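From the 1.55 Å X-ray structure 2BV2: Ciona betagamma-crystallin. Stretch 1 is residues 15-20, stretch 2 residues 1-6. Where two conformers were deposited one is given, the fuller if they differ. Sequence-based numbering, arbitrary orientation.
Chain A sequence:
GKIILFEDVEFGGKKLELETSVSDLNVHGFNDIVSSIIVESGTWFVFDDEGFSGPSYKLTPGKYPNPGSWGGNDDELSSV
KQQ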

# COMPACT_ATOMS: atom_id res chain seq x y z
N LYS A 15 -6.57 1.25 -9.31
CA LYS A 15 -5.18 1.05 -8.94
C LYS A 15 -4.41 2.35 -8.96
O LYS A 15 -4.77 3.28 -9.68
CB LYS A 15 -4.50 -0.02 -9.79
CG LYS A 15 -4.44 0.25 -11.26
CD LYS A 15 -3.86 -0.95 -11.98
CE LYS A 15 -3.38 -0.61 -13.37
NZ LYS A 15 -2.96 -1.84 -14.12
N LEU A 16 -3.37 2.40 -8.12
CA LEU A 16 -2.46 3.55 -8.01
C LEU A 16 -1.05 3.02 -8.02
O LEU A 16 -0.66 2.28 -7.13
CB LEU A 16 -2.71 4.31 -6.71
CG LEU A 16 -1.81 5.53 -6.47
CD1 LEU A 16 -2.11 6.59 -7.51
CD2 LEU A 16 -1.99 6.10 -5.09
N GLU A 17 -0.28 3.39 -9.06
CA GLU A 17 1.13 3.03 -9.13
C GLU A 17 1.97 4.17 -8.56
O GLU A 17 1.77 5.33 -8.94
CB GLU A 17 1.56 2.76 -10.57
CG GLU A 17 3.00 2.27 -10.68
CD GLU A 17 3.45 2.08 -12.10
OE1 GLU A 17 2.72 1.40 -12.87
OE2 GLU A 17 4.53 2.62 -12.45
N LEU A 18 2.89 3.83 -7.66
CA LEU A 18 3.77 4.81 -7.04
C LEU A 18 5.25 4.42 -7.18
O LEU A 18 5.62 3.24 -7.13
CB LEU A 18 3.43 4.97 -5.56
CG LEU A 18 2.04 5.52 -5.26
CD1 LEU A 18 1.67 5.23 -3.82
CD2 LEU A 18 1.96 7.02 -5.55
N GLU A 19 6.09 5.44 -7.38
CA GLU A 19 7.53 5.24 -7.44
C GLU A 19 8.25 6.14 -6.44
O GLU A 19 9.48 6.28 -6.47
CB GLU A 19 8.02 5.52 -8.86
CG GLU A 19 7.44 4.56 -9.88
CD GLU A 19 7.71 4.98 -11.30
OE1 GLU A 19 7.23 6.07 -11.69
OE2 GLU A 19 8.38 4.21 -12.02
N THR A 20 7.49 6.75 -5.53
CA THR A 20 8.04 7.67 -4.54
C THR A 20 7.18 7.53 -3.31
O THR A 20 6.08 6.99 -3.39
CB THR A 20 7.99 9.13 -5.08
OG1 THR A 20 8.80 9.24 -6.25
CG2 THR A 20 8.47 10.14 -4.06
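Stretch 2 (1-6) GKIILF

Stretch 2 lies beside stretch 1 as an antiparallel β neighbour. K2 to F6 form an extended strand that pairs with the strand K15 to L18, and G1 precedes it. The two axes approach to 4.5 Å, and their N-to-C directions differ by 164°.

F6 sits across from K15, L5 from L16, I4 from E17 and I3 from L18. Two of these are hydrogen-bonded pairs. L5 N donates to L16 O at 2.8 Å, and L16 N to L5 O at 2.8 Å. I3 N donates to L18 O at 2.9 Å, and L18 N to I3 O at 2.7 Å. Between them, the backbones draw closer: the CA atoms of E17 and I4 are 4.2 Å apart, against 5.3 Å for L18 and I3. CA-H...O contacts fill this narrow part, from E17 CA to I3 O and from I4 CA to L16 O, both 3.4 Å.

Side chains alternate between the two faces. L16, L18, I3 and L5 share one face. Here L5 CD1 reaches both leucines of stretch 1, lying 3.9 Å from L18 CD1 and 4.3 Å from L16 CD2. I3 CG2 packs on L18 CB at 3.8 Å.

K15, E17, I4 and F6 share the other face. I4 fits between two long side chains: its CG2 meets K15 CB at 4.0 Å, and its CG1 meets E17 CG at 3.9 Å. K15 CD passes the F6 ring obliquely, 3.8 Å from CE1, and the end of the lysine leads away.

At the other end, the K2 side chain, bent at chi3 (m), forms a long salt bridge, K2 NZ to E17 OE2, 3.9 Å. One water donates to both E17 OE2 and E19 OE2, at 3.0 and 3.2 Å. Its bond from K2 NZ is weak, at 3.4 Å.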

# COMPACT_ATOMS: atom_id res chain seq x y z
N GLY A 1 12.15 2.02 -7.03
CA GLY A 1 11.07 1.17 -6.49
C GLY A 1 9.76 1.46 -7.19
O GLY A 1 9.53 2.58 -7.64
N LYS A 2 8.90 0.45 -7.28
CA LYS A 2 7.58 0.63 -7.85
C LYS A 2 6.60 -0.24 -7.09
O LYS A 2 6.80 -1.44 -6.96
CB LYS A 2 7.58 0.26 -9.32
CG LYS A 2 6.22 0.38 -10.04
CD LYS A 2 6.32 -0.07 -11.49
CE LYS A 2 7.29 0.80 -12.29
NZ LYS A 2 7.48 0.32 -13.69
N ILE A 3 5.54 0.38 -6.60
CA ILE A 3 4.48 -0.33 -5.88
C ILE A 3 3.15 0.05 -6.52
O ILE A 3 2.96 1.20 -6.95
CB ILE A 3 4.49 0.01 -4.39
CG1 ILE A 3 3.59 -0.96 -3.61
CG2 ILE A 3 4.06 1.45 -4.15
CD1 ILE A 3 3.67 -0.75 -2.10
N ILE A 4 2.25 -0.92 -6.61
CA ILE A 4 0.91 -0.69 -7.14
C ILE A 4 -0.12 -1.08 -6.08
O ILE A 4 -0.17 -2.24 -5.63
CB ILE A 4 0.66 -1.50 -8.41
CG1 ILE A 4 1.70 -1.17 -9.48
CG2 ILE A 4 -0.74 -1.25 -8.95
CD1 ILE A 4 1.81 -2.23 -10.56
N LEU A 5 -0.96 -0.10 -5.71
CA LEU A 5 -1.98 -0.27 -4.69
C LEU A 5 -3.31 -0.48 -5.39
O LEU A 5 -3.60 0.20 -6.37
CB LEU A 5 -2.09 1.00 -3.86
CG LEU A 5 -0.81 1.55 -3.22
CD1 LEU A 5 -1.11 2.83 -2.47
CD2 LEU A 5 -0.09 0.56 -2.30
N PHE A 6 -4.12 -1.41 -4.87
CA PHE A 6 -5.40 -1.76 -5.48
C PHE A 6 -6.54 -1.58 -4.51
O PHE A 6 -6.42 -1.96 -3.35
CB PHE A 6 -5.40 -3.23 -5.93
CG PHE A 6 -4.50 -3.51 -7.09
CD1 PHE A 6 -5.00 -3.50 -8.39
CD2 PHE A 6 -3.17 -3.81 -6.89
CE1 PHE A 6 -4.14 -3.75 -9.48
CE2 PHE A 6 -2.31 -4.04 -7.97
CZ PHE A 6 -2.79 -4.03 -9.24
O HOH W 1 11.63 5.08 -7.31
O HOH W 2 6.48 3.45 -14.53